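Local coordinates for hypothetical protein yxiM (PDB 2O14), which is of unknown function but probably hydrolyses esters as a GDSL-family lipolytic enzyme, and binds manganese in its galactose-binding-like domain, at residues A[18-23]-A[65-70]; A[93-98]-A[145-150]; A[44-49]-A[78-83]; A[102-107]-A[133-138]. All coordinates share one frame; numbering follows the deposited sequence.

Overall arrangement
All four contacts lie in the galactose-binding-like β domain that occupies the N-terminal part of the chain. Contacts 1 and 2 meet on the mixed sheet, their centres about 8 Å apart, and strand 146-156 pairs with strands 15-20, 65-69 and 87-95 there. Contacts 3 and 4 belong to the antiparallel five-stranded sheet, centres about 12 Å apart, joined by the neighbouring strands 80-83 and 131-138. Along the chain contacts 1 and 3 interleave, while contact 4 nests inside the loop closed by contact 2. Phe20, Phe69, Phe80 and Leu150 pack between the two sheets, so the manganese site of contact 1 sits beside the apolar core between the sheets.

Contact 1: residues A[18-23]-A[65-70]; sequences FDFGSG and DAVEFL. With MN (manganese (II) ion), chain B.
This is a metal-centred contact: Asp19 and Asp65, at one end of the β domain, reach from two strands to a single manganese ion. Strands 18-20 and 65-69 do not pair directly. Their directions differ by 75°, and strand 146-156 pairs with both. Each aspartate grips the ion with both carboxylate oxygens; Asp19 OD2 lies 2.3 Å from manganese and Asp65 OD1 also 2.3 Å. The two side chains cross at about a right angle. Asp65 CB points toward 18-23, and CG sits between the backbone N and the carbonyl carbon (chi1 55°), beside the metal. Two waters and Ser24 O complete seven ligand atoms, and Asp19 OD2 also accepts a hydrogen bond from Glu26 N. The ion probably offsets the repulsion between Asp65 OD1 and Phe20 O, two acceptors 3.1 Å apart.

Past the ion, the chain slides over strand 65-69 at Gly21. A side chain there would run into the Asp65 carboxylate and Ala66 N, and Gly21 CA lies 3.6 Å from Ala66 O. A water ties the backbones as well, accepting from Ser22 N at 2.6 Å and donating weakly to Ala66 O at 3.5 Å. On the apolar side, Val67 CG2 rests 3.8 Å from Phe20 CB, the ring of Phe20 running on toward Phe80. Two acidic side chains and a loop carbonyl holding an ion at the end of a β-sandwich recall the metal sites of galactose-binding-like carbohydrate-binding modules, where the ion is commonly structural.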
loop_
_atom_site.group_PDB
_atom_site.type_symbol
_atom_site.label_atom_id
_atom_site.label_comp_id
_atom_site.label_asym_id
_atom_site.label_seq_id
_atom_site.Cartn_x
_atom_site.Cartn_y
_atom_site.Cartn_z
ATOM N N PHE A 18 11.365 4.266 19.829
ATOM C CA PHE A 18 10.475 3.789 20.877
ATOM C C PHE A 18 10.328 2.277 20.867
ATOM O O PHE A 18 10.067 1.678 19.828
ATOM C CB PHE A 18 9.100 4.446 20.709
ATOM C CG PHE A 18 9.138 5.949 20.771
ATOM C CD1 PHE A 18 9.317 6.607 21.986
ATOM C CD2 PHE A 18 9.029 6.711 19.609
ATOM C CE1 PHE A 18 9.387 8.006 22.041
ATOM C CE2 PHE A 18 9.100 8.109 19.652
ATOM C CZ PHE A 18 9.277 8.756 20.867
ATOM N N ASP A 19 10.517 1.668 22.032
ATOM C CA ASP A 19 10.380 0.223 22.195
ATOM C C ASP A 19 9.113 0.016 23.023
ATOM O O ASP A 19 9.119 0.186 24.238
ATOM C CB ASP A 19 11.604 -0.355 22.924
ATOM C CG ASP A 19 11.396 -1.793 23.384
ATOM O OD1 ASP A 19 10.552 -2.487 22.789
ATOM O OD2 ASP A 19 12.081 -2.238 24.333
ATOM N N PHE A 20 8.028 -0.339 22.347
ATOM C CA PHE A 20 6.734 -0.538 22.994
ATOM C C PHE A 20 6.593 -1.865 23.729
ATOM O O PHE A 20 7.014 -2.910 23.238
ATOM C CB PHE A 20 5.632 -0.407 21.946
ATOM C CG PHE A 20 5.543 0.967 21.338
ATOM C CD1 PHE A 20 4.827 1.982 21.978
ATOM C CD2 PHE A 20 6.195 1.256 20.141
ATOM C CE1 PHE A 20 4.763 3.268 21.433
ATOM C CE2 PHE A 20 6.138 2.539 19.582
ATOM C CZ PHE A 20 5.420 3.547 20.232
ATOM N N GLY A 21 5.979 -1.812 24.906
ATOM C CA GLY A 21 5.786 -3.012 25.701
ATOM C C GLY A 21 6.345 -2.842 27.101
ATOM O O GLY A 21 7.046 -1.871 27.373
ATOM N N SER A 22 6.051 -3.790 27.986
ATOM C CA SER A 22 6.538 -3.708 29.361
ATOM C C SER A 22 7.480 -4.840 29.777
ATOM O O SER A 22 7.983 -4.840 30.894
ATOM C CB SER A 22 5.351 -3.665 30.329
ATOM O OG SER A 22 4.541 -4.823 30.189
ATOM N N GLY A 23 7.724 -5.798 28.889
ATOM C CA GLY A 23 8.584 -6.911 29.250
ATOM C C GLY A 23 10.064 -6.589 29.360
ATOM O O GLY A 23 10.698 -6.864 30.381
ATOM N N ASP A 65 8.190 -7.713 22.822
ATOM C CA ASP A 65 7.003 -7.183 23.487
ATOM C C ASP A 65 6.333 -6.098 22.652
ATOM O O ASP A 65 6.907 -5.621 21.672
ATOM C CB ASP A 65 7.363 -6.644 24.878
ATOM C CG ASP A 65 8.470 -5.599 24.846
ATOM O OD1 ASP A 65 8.935 -5.233 23.746
ATOM O OD2 ASP A 65 8.877 -5.135 25.929
ATOM N N ALA A 66 5.122 -5.708 23.041
ATOM C CA ALA A 66 4.390 -4.695 22.293
ATOM C C ALA A 66 3.188 -4.162 23.054
ATOM O O ALA A 66 2.927 -4.560 24.184
ATOM C CB ALA A 66 3.923 -5.286 20.962
ATOM N N VAL A 67 2.480 -3.232 22.422
ATOM C CA VAL A 67 1.258 -2.671 22.981
ATOM C C VAL A 67 0.193 -3.035 21.962
ATOM O O VAL A 67 0.481 -3.126 20.764
ATOM C CB VAL A 67 1.299 -1.126 23.104
ATOM C CG1 VAL A 67 2.156 -0.712 24.299
ATOM C CG2 VAL A 67 1.832 -0.519 21.822
ATOM N N GLU A 68 -1.024 -3.269 22.432
ATOM C CA GLU A 68 -2.123 -3.606 21.537
ATOM C C GLU A 68 -3.168 -2.495 21.535
ATOM O O GLU A 68 -3.568 -2.005 22.592
ATOM C CB GLU A 68 -2.786 -4.908 21.972
ATOM C CG GLU A 68 -3.889 -5.345 21.040
ATOM C CD GLU A 68 -4.501 -6.662 21.444
ATOM O OE1 GLU A 68 -3.910 -7.357 22.300
ATOM O OE2 GLU A 68 -5.568 -7.005 20.893
ATOM N N PHE A 69 -3.593 -2.087 20.349
ATOM C CA PHE A 69 -4.611 -1.051 20.241
ATOM C C PHE A 69 -5.967 -1.745 20.323
ATOM O O PHE A 69 -6.353 -2.481 19.410
ATOM C CB PHE A 69 -4.466 -0.313 18.915
ATOM C CG PHE A 69 -3.218 0.523 18.823
ATOM C CD1 PHE A 69 -3.270 1.900 19.013
ATOM C CD2 PHE A 69 -1.984 -0.069 18.553
ATOM C CE1 PHE A 69 -2.111 2.679 18.932
ATOM C CE2 PHE A 69 -0.820 0.702 18.470
ATOM C CZ PHE A 69 -0.887 2.074 18.659
ATOM N N LEU A 70 -6.673 -1.515 21.428
ATOM C CA LEU A 70 -7.984 -2.114 21.661
ATOM C C LEU A 70 -9.088 -1.353 20.926
ATOM O O LEU A 70 -10.133 -1.910 20.594
ATOM C CB LEU A 70 -8.272 -2.158 23.161
ATOM C CG LEU A 70 -7.248 -2.951 23.975
ATOM C CD1 LEU A 70 -7.644 -2.948 25.447
ATOM C CD2 LEU A 70 -7.167 -4.372 23.447
HETATM MN MN MN B . 10.507 -3.870 24.766
HETATM O O HOH W 1 4.551 -5.687 27.070
HETATM O O HOH W 2 9.425 -1.977 25.626
HETATM O O HOH W 3 11.837 -5.463 24.168
#

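Contact 2: residues A[93-98]-A[145-150]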
loop_
_atom_site.group_PDB
_atom_site.type_symbol
_atom_site.label_atom_id
_atom_site.label_comp_id
_atom_site.label_asym_id
_atom_site.label_seq_id
_atom_site.Cartn_x
_atom_site.Cartn_y
_atom_site.Cartn_z
ATOM N N VAL A 93 8.132 1.246 10.919
ATOM C CA VAL A 93 7.192 0.578 11.811
ATOM C C VAL A 93 7.538 -0.887 12.020
ATOM O O VAL A 93 7.861 -1.594 11.068
ATOM C CB VAL A 93 5.750 0.631 11.252
ATOM C CG1 VAL A 93 4.788 -0.053 12.218
ATOM C CG2 VAL A 93 5.339 2.065 11.003
ATOM N N THR A 94 7.461 -1.334 13.271
ATOM C CA THR A 94 7.725 -2.727 13.616
ATOM C C THR A 94 6.557 -3.181 14.483
ATOM O O THR A 94 6.416 -2.739 15.621
ATOM C CB THR A 94 9.024 -2.890 14.431
ATOM O OG1 THR A 94 10.119 -2.294 13.723
ATOM C CG2 THR A 94 9.317 -4.371 14.655
ATOM N N LEU A 95 5.723 -4.064 13.944
ATOM C CA LEU A 95 4.556 -4.557 14.664
ATOM C C LEU A 95 4.868 -5.671 15.656
ATOM O O LEU A 95 5.990 -6.172 15.722
ATOM C CB LEU A 95 3.504 -5.069 13.668
ATOM C CG LEU A 95 3.040 -4.146 12.536
ATOM C CD1 LEU A 95 1.930 -4.827 11.734
ATOM C CD2 LEU A 95 2.547 -2.827 13.127
ATOM N N GLY A 96 3.853 -6.050 16.428
ATOM C CA GLY A 96 3.993 -7.137 17.383
ATOM C C GLY A 96 3.451 -8.371 16.684
ATOM O O GLY A 96 3.598 -8.496 15.466
ATOM N N ASN A 97 2.826 -9.283 17.422
ATOM C CA ASN A 97 2.268 -10.476 16.788
ATOM C C ASN A 97 1.150 -9.990 15.880
ATOM O O ASN A 97 0.226 -9.305 16.323
ATOM C CB ASN A 97 1.757 -11.451 17.845
ATOM C CG ASN A 97 2.884 -12.047 18.661
ATOM O OD1 ASN A 97 2.654 -12.830 19.580
ATOM N ND2 ASN A 97 4.120 -11.678 18.321
ATOM N N THR A 98 1.245 -10.349 14.606
ATOM C CA THR A 98 0.298 -9.869 13.612
ATOM C C THR A 98 -0.226 -10.885 12.607
ATOM O O THR A 98 0.530 -11.691 12.080
ATOM C CB THR A 98 0.954 -8.725 12.799
ATOM O OG1 THR A 98 1.306 -7.654 13.684
ATOM C CG2 THR A 98 0.012 -8.216 11.705
ATOM N N PHE A 145 -4.102 -5.911 16.856
ATOM C CA PHE A 145 -3.386 -4.814 16.208
ATOM C C PHE A 145 -2.338 -4.371 17.221
ATOM O O PHE A 145 -2.633 -3.651 18.173
ATOM C CB PHE A 145 -4.373 -3.699 15.864
ATOM C CG PHE A 145 -5.508 -4.171 15.000
ATOM C CD1 PHE A 145 -5.252 -4.922 13.855
ATOM C CD2 PHE A 145 -6.831 -3.913 15.349
ATOM C CE1 PHE A 145 -6.294 -5.414 13.070
ATOM C CE2 PHE A 145 -7.885 -4.400 14.569
ATOM C CZ PHE A 145 -7.614 -5.152 13.433
ATOM N N THR A 146 -1.114 -4.837 17.008
ATOM C CA THR A 146 -0.009 -4.581 17.920
ATOM C C THR A 146 1.164 -3.804 17.340
ATOM O O THR A 146 1.419 -3.843 16.135
ATOM C CB THR A 146 0.543 -5.907 18.431
ATOM O OG1 THR A 146 1.061 -6.647 17.322
ATOM C CG2 THR A 146 -0.553 -6.724 19.094
ATOM N N LEU A 147 1.894 -3.126 18.220
ATOM C CA LEU A 147 3.047 -2.327 17.817
ATOM C C LEU A 147 4.239 -2.622 18.739
ATOM O O LEU A 147 4.135 -2.459 19.951
ATOM C CB LEU A 147 2.680 -0.836 17.878
ATOM C CG LEU A 147 3.788 0.151 17.490
ATOM C CD1 LEU A 147 4.213 -0.081 16.050
ATOM C CD2 LEU A 147 3.304 1.578 17.684
ATOM N N SER A 148 5.365 -3.055 18.171
ATOM C CA SER A 148 6.554 -3.358 18.970
ATOM C C SER A 148 7.557 -2.219 19.017
ATOM O O SER A 148 8.202 -2.005 20.036
ATOM C CB SER A 148 7.278 -4.607 18.439
ATOM O OG SER A 148 6.656 -5.804 18.868
ATOM N N ALA A 149 7.710 -1.491 17.919
ATOM C CA ALA A 149 8.676 -0.401 17.919
ATOM C C ALA A 149 8.454 0.624 16.828
ATOM O O ALA A 149 7.761 0.368 15.851
ATOM C CB ALA A 149 10.089 -0.967 17.798
ATOM N N LEU A 150 9.059 1.791 17.011
ATOM C CA LEU A 150 8.987 2.859 16.030
ATOM C C LEU A 150 10.336 3.549 15.953
ATOM O O LEU A 150 11.000 3.746 16.975
ATOM C CB LEU A 150 7.948 3.911 16.414
ATOM C CG LEU A 150 6.458 3.649 16.233
ATOM C CD1 LEU A 150 5.685 4.921 16.606
ATOM C CD2 LEU A 150 6.171 3.259 14.790
HETATM O O HOH W 4 -0.931 -6.037 14.489
#
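The peptide carbonyl of Thr94 is met in its own plane by two amides, Ser148 N at 2.8 Å and Ala149 N at 2.9 Å from Thr94 O. That of Asn97 is approached quite differently: the Thr146 hydroxyl stands above the carbonyl plane, 56° out of it, and donates from OG1 to Asn97 O at 3.0 Å. Two consecutive residues facing Thr94 make a classic β bulge in strand 146-156. Thr94 N returns a bond to Ala149 O, and beyond the bulge Gly96 N reaches Thr146 O only weakly, at 3.3 Å.

Thr146 OG1 lies between its backbone N and carbonyl carbon (chi1 63°), which brings it to 3.0 Å from Gly96 CA; a side chain on Gly96 would collide with it. A valine in place of Thr146 would probably leave Asn97 O without this donor and the turn after strand 87-95 less firmly held. A water accepts from Thr146 N and hydrogen-bonds to Thr98 OG1.

On the face of Val93 and Leu150 the packing is apolar: Val93 CG1 touches Leu147 CD1 at 3.9 Å, while Val93 and Leu150 lie side by side, pointing the same way. Ser148 OG is hydrogen-bonded to Asp65 O. Strand 146-156 thus runs between 87-95 and the strands 15-20 and 65-69, while Leu95, Leu147 and Phe145 pack on Val136 of strand 131-138 in the opposing sheet.

Contact 3: residues A[44-49]-A[78-83]; sequences YGFQTP and NTFNVD
Tyr44-Phe46 and Phe80-Val82 run antiparallel, with Gly45 and Asn81 as the hydrogen-bonded pair: Asn81 N gives a nearly straight bond to Gly45 O at 2.9 Å, and Gly45 N returns one to Asn81 O. Farther on, Gln47 N bonds to Thr79 O at 3.1 Å, and the same carbonyl accepts from a water that in turn accepts a hydrogen bond from Thr48 N.

Phe46 and Phe80 form an edge-to-face pair, centroids 5.5 Å apart and planes at 61°. Phe80 CD1 stands above one face of the Phe46 ring toward its rim, and Phe46 CE1 reaches Phe80 CB at 3.6 Å. Phe80 CZ touches Tyr44 CB at 4.1 Å. On the other side of the sheet Asn81 ND2 makes a weak bond to Gln47 OE1, the two amide planes nearly coplanar. Asn81 OD1 is gripped twice, by Thr79 OG1 at 2.7 Å and by Asn133 ND2, which should fix the rotation of the amide.

Strand 44-46 is an outermost strand of the five-stranded sheet; 80-83 joins it to 131-138, and Phe80 packs edge-to-face with Phe18 and Phe20 of strand 15-20 in the mixed sheet.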
loop_
_atom_site.group_PDB
_atom_site.type_symbol
_atom_site.label_atom_id
_atom_site.label_comp_id
_atom_site.label_asym_id
_atom_site.label_seq_id
_atom_site.Cartn_x
_atom_site.Cartn_y
_atom_site.Cartn_z
ATOM N N TYR A 44 5.773 12.619 24.429
ATOM C CA TYR A 44 5.193 11.423 23.821
ATOM C C TYR A 44 4.289 10.679 24.798
ATOM O O TYR A 44 4.297 10.949 26.004
ATOM C CB TYR A 44 6.304 10.478 23.362
ATOM C CG TYR A 44 7.133 9.952 24.511
ATOM C CD1 TYR A 44 8.267 10.631 24.950
ATOM C CD2 TYR A 44 6.754 8.799 25.192
ATOM C CE1 TYR A 44 9.006 10.171 26.049
ATOM C CE2 TYR A 44 7.478 8.335 26.290
ATOM C CZ TYR A 44 8.599 9.025 26.713
ATOM O OH TYR A 44 9.285 8.579 27.819
ATOM N N GLY A 45 3.533 9.716 24.277
ATOM C CA GLY A 45 2.643 8.939 25.120
ATOM C C GLY A 45 1.309 8.687 24.448
ATOM O O GLY A 45 1.011 9.269 23.406
ATOM N N PHE A 46 0.495 7.828 25.049
ATOM C CA PHE A 46 -0.804 7.504 24.488
ATOM C C PHE A 46 -1.900 8.486 24.885
ATOM O O PHE A 46 -2.029 8.867 26.048
ATOM C CB PHE A 46 -1.183 6.082 24.885
ATOM C CG PHE A 46 -0.290 5.046 24.283
ATOM C CD1 PHE A 46 -0.399 4.716 22.936
ATOM C CD2 PHE A 46 0.682 4.416 25.053
ATOM C CE1 PHE A 46 0.449 3.769 22.366
ATOM C CE2 PHE A 46 1.536 3.468 24.491
ATOM C CZ PHE A 46 1.417 3.145 23.146
ATOM N N GLN A 47 -2.690 8.887 23.895
ATOM C CA GLN A 47 -3.772 9.843 24.095
ATOM C C GLN A 47 -4.882 9.278 24.969
ATOM O O GLN A 47 -5.440 9.988 25.802
ATOM C CB GLN A 47 -4.339 10.269 22.737
ATOM C CG GLN A 47 -5.368 11.387 22.818
ATOM C CD GLN A 47 -4.835 12.612 23.549
ATOM O OE1 GLN A 47 -3.789 13.156 23.191
ATOM N NE2 GLN A 47 -5.553 13.050 24.581
ATOM N N THR A 48 -5.209 8.006 24.753
ATOM C CA THR A 48 -6.244 7.322 25.519
ATOM C C THR A 48 -5.694 5.971 25.983
ATOM O O THR A 48 -5.993 4.929 25.398
ATOM C CB THR A 48 -7.531 7.106 24.669
ATOM O OG1 THR A 48 -7.239 6.276 23.534
ATOM C CG2 THR A 48 -8.071 8.454 24.179
ATOM N N PRO A 49 -4.877 5.979 27.052
ATOM C CA PRO A 49 -4.266 4.766 27.618
ATOM C C PRO A 49 -5.272 3.673 27.997
ATOM O O PRO A 49 -4.933 2.495 28.003
ATOM C CB PRO A 49 -3.523 5.285 28.851
ATOM C CG PRO A 49 -3.265 6.723 28.551
ATOM C CD PRO A 49 -4.510 7.171 27.840
ATOM N N ASN A 78 -7.410 6.803 19.853
ATOM C CA ASN A 78 -6.540 5.853 20.538
ATOM C C ASN A 78 -5.181 5.795 19.840
ATOM O O ASN A 78 -4.789 4.752 19.315
ATOM C CB ASN A 78 -7.164 4.453 20.528
ATOM C CG ASN A 78 -6.445 3.490 21.463
ATOM O OD1 ASN A 78 -6.424 2.277 21.236
ATOM N ND2 ASN A 78 -5.868 4.024 22.530
ATOM N N THR A 79 -4.457 6.907 19.837
ATOM C CA THR A 79 -3.153 6.943 19.178
ATOM C C THR A 79 -1.967 7.100 20.116
ATOM O O THR A 79 -2.114 7.378 21.304
ATOM C CB THR A 79 -3.059 8.124 18.195
ATOM O OG1 THR A 79 -3.367 9.342 18.894
ATOM C CG2 THR A 79 -4.017 7.937 17.022
ATOM N N PHE A 80 -0.784 6.894 19.554
ATOM C CA PHE A 80 0.460 7.108 20.268
ATOM C C PHE A 80 0.849 8.466 19.698
ATOM O O PHE A 80 0.915 8.616 18.476
ATOM C CB PHE A 80 1.516 6.081 19.865
ATOM C CG PHE A 80 2.918 6.472 20.255
ATOM C CD1 PHE A 80 3.301 6.497 21.594
ATOM C CD2 PHE A 80 3.846 6.833 19.283
ATOM C CE1 PHE A 80 4.591 6.876 21.957
ATOM C CE2 PHE A 80 5.137 7.214 19.633
ATOM C CZ PHE A 80 5.510 7.236 20.974
ATOM N N ASN A 81 1.087 9.450 20.554
ATOM C CA ASN A 81 1.465 10.775 20.073
ATOM C C ASN A 81 2.919 11.063 20.382
ATOM O O ASN A 81 3.459 10.585 21.382
ATOM C CB ASN A 81 0.629 11.871 20.736
ATOM C CG ASN A 81 -0.845 11.567 20.733
ATOM O OD1 ASN A 81 -1.348 10.879 19.847
ATOM N ND2 ASN A 81 -1.557 12.096 21.722
ATOM N N VAL A 82 3.542 11.848 19.512
ATOM C CA VAL A 82 4.920 12.252 19.702
ATOM C C VAL A 82 5.098 13.646 19.109
ATOM O O VAL A 82 4.871 13.866 17.919
ATOM C CB VAL A 82 5.920 11.254 19.045
ATOM C CG1 VAL A 82 5.546 11.005 17.594
ATOM C CG2 VAL A 82 7.340 11.807 19.142
ATOM N N ASP A 83 5.468 14.597 19.960
ATOM C CA ASP A 83 5.682 15.964 19.509
ATOM C C ASP A 83 6.970 15.999 18.697
ATOM O O ASP A 83 7.985 15.435 19.110
ATOM C CB ASP A 83 5.781 16.909 20.709
ATOM C CG ASP A 83 4.516 16.920 21.540
ATOM O OD1 ASP A 83 3.423 16.962 20.944
ATOM O OD2 ASP A 83 4.610 16.896 22.784
HETATM O O HOH W 5 -3.966 5.898 23.095
#

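Contact 4: residues A[102-107]-A[133-138]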
loop_
_atom_site.group_PDB
_atom_site.type_symbol
_atom_site.label_atom_id
_atom_site.label_comp_id
_atom_site.label_asym_id
_atom_site.label_seq_id
_atom_site.Cartn_x
_atom_site.Cartn_y
_atom_site.Cartn_z
ATOM N N SER A 102 -3.008 -2.690 9.376
ATOM C CA SER A 102 -2.570 -1.505 8.647
ATOM C C SER A 102 -2.126 -0.453 9.652
ATOM O O SER A 102 -2.442 -0.541 10.837
ATOM C CB SER A 102 -3.711 -0.943 7.791
ATOM O OG SER A 102 -4.014 -1.809 6.703
ATOM N N VAL A 103 -1.381 0.537 9.178
ATOM C CA VAL A 103 -0.920 1.610 10.038
ATOM C C VAL A 103 -1.625 2.885 9.615
ATOM O O VAL A 103 -1.780 3.144 8.417
ATOM C CB VAL A 103 0.607 1.812 9.921
ATOM C CG1 VAL A 103 1.026 3.075 10.653
ATOM C CG2 VAL A 103 1.332 0.627 10.521
ATOM N N ALA A 104 -2.068 3.667 10.595
ATOM C CA ALA A 104 -2.749 4.933 10.329
ATOM C C ALA A 104 -2.022 6.061 11.060
ATOM O O ALA A 104 -1.481 5.864 12.143
ATOM C CB ALA A 104 -4.202 4.858 10.803
ATOM N N ALA A 105 -2.011 7.245 10.463
ATOM C CA ALA A 105 -1.355 8.386 11.080
ATOM C C ALA A 105 -1.969 9.634 10.483
ATOM O O ALA A 105 -2.225 9.688 9.285
ATOM C CB ALA A 105 0.137 8.345 10.811
ATOM N N GLU A 106 -2.221 10.628 11.328
ATOM C CA GLU A 106 -2.823 11.875 10.884
ATOM C C GLU A 106 -4.214 11.659 10.282
ATOM O O GLU A 106 -4.605 12.348 9.338
ATOM C CB GLU A 106 -1.915 12.567 9.867
ATOM C CG GLU A 106 -0.512 12.846 10.398
ATOM C CD GLU A 106 -0.526 13.545 11.755
ATOM O OE1 GLU A 106 -0.278 12.865 12.777
ATOM O OE2 GLU A 106 -0.795 14.770 11.798
ATOM N N GLY A 107 -4.944 10.685 10.824
ATOM C CA GLY A 107 -6.295 10.407 10.363
ATOM C C GLY A 107 -6.503 9.586 9.101
ATOM O O GLY A 107 -7.647 9.434 8.658
ATOM N N ASN A 133 0.473 11.484 15.270
ATOM C CA ASN A 133 -0.488 10.629 15.965
ATOM C C ASN A 133 -0.692 9.378 15.125
ATOM O O ASN A 133 -1.282 9.424 14.040
ATOM C CB ASN A 133 -1.808 11.374 16.173
ATOM C CG ASN A 133 -1.591 12.806 16.651
ATOM O OD1 ASN A 133 -1.338 13.701 15.850
ATOM N ND2 ASN A 133 -1.659 13.017 17.961
ATOM N N LEU A 134 -0.202 8.261 15.648
ATOM C CA LEU A 134 -0.241 6.989 14.940
ATOM C C LEU A 134 -0.888 5.841 15.713
ATOM O O LEU A 134 -0.926 5.841 16.943
ATOM C CB LEU A 134 1.205 6.624 14.558
ATOM C CG LEU A 134 1.590 5.300 13.894
ATOM C CD1 LEU A 134 2.985 5.427 13.297
ATOM C CD2 LEU A 134 1.542 4.167 14.917
ATOM N N LEU A 135 -1.422 4.872 14.976
ATOM C CA LEU A 135 -2.015 3.686 15.586
ATOM C C LEU A 135 -1.943 2.555 14.575
ATOM O O LEU A 135 -1.724 2.788 13.381
ATOM C CB LEU A 135 -3.482 3.913 15.988
ATOM C CG LEU A 135 -4.584 3.947 14.916
ATOM C CD1 LEU A 135 -5.895 3.479 15.529
ATOM C CD2 LEU A 135 -4.731 5.350 14.331
ATOM N N VAL A 136 -2.089 1.331 15.063
ATOM C CA VAL A 136 -2.096 0.158 14.202
ATOM C C VAL A 136 -3.587 -0.105 14.155
ATOM O O VAL A 136 -4.256 -0.039 15.186
ATOM C CB VAL A 136 -1.340 -1.019 14.846
ATOM C CG1 VAL A 136 -1.390 -2.245 13.934
ATOM C CG2 VAL A 136 0.104 -0.610 15.095
ATOM N N THR A 137 -4.117 -0.393 12.976
ATOM C CA THR A 137 -5.553 -0.564 12.869
ATOM C C THR A 137 -6.041 -1.671 11.950
ATOM O O THR A 137 -5.267 -2.372 11.287
ATOM C CB THR A 137 -6.200 0.762 12.414
ATOM O OG1 THR A 137 -7.629 0.665 12.488
ATOM C CG2 THR A 137 -5.784 1.074 10.988
ATOM N N GLU A 138 -7.359 -1.777 11.893
ATOM C CA GLU A 138 -8.027 -2.788 11.111
ATOM C C GLU A 138 -7.484 -3.083 9.740
ATOM O O GLU A 138 -7.438 -2.237 8.839
ATOM C CB GLU A 138 -9.517 -2.488 10.994
ATOM C CG GLU A 138 -10.364 -3.747 10.979
ATOM C CD GLU A 138 -11.847 -3.454 11.040
ATOM O OE1 GLU A 138 -12.389 -2.939 10.040
ATOM O OE2 GLU A 138 -12.468 -3.727 12.092
HETATM O O HOH W 6 -6.329 -2.656 5.830
HETATM O O HOH W 7 -4.071 9.029 13.219
#
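Ser102-Ala105 and Leu134-Thr137 are paired as two antiparallel strands of the five-stranded sheet, and Glu106 carries the pairing on to Asn133 at the turn. Ser102 with Thr137 and Ala104 with Leu135 are the hydrogen-bonded pairs. Thr137 N reaches Ser102 O at 2.7 Å, and Ala104 N meets Leu135 O at 2.9 Å, nearly along the C=O axis.

At Glu106 both backbone and side chain are used. Its N donates to Asn133 O. Glu106 OE1 accepts a hydrogen bond from Asn133 N at 2.9 Å, with an N-H...O angle of 160°. The bend at chi2 (-50°) swings CD back toward Asn133, and from there OE1 reaches the amide. Glu106 and Gly107, both with positive phi, have angles close to those of a type I' turn, and here the chain reverses from strand 100-105 into 108-115, a β-hairpin. An alanine in place of Glu106 would probably leave Asn133 N without its acceptor and this end of the strand pair freer to fray. A water bridges Gly107 N and Asn133 O.

Val103 CG1 lies 4.0 Å from Leu134 CG on the face that also carries Ala105 and Val136. On the other face Ala104 CB meets Leu135 CD2 at 3.6 Å and Thr137 CG2 at 4.1 Å. Ser102 OG bonds to Asn113 N, and Thr137 OG1 to Gly73 N.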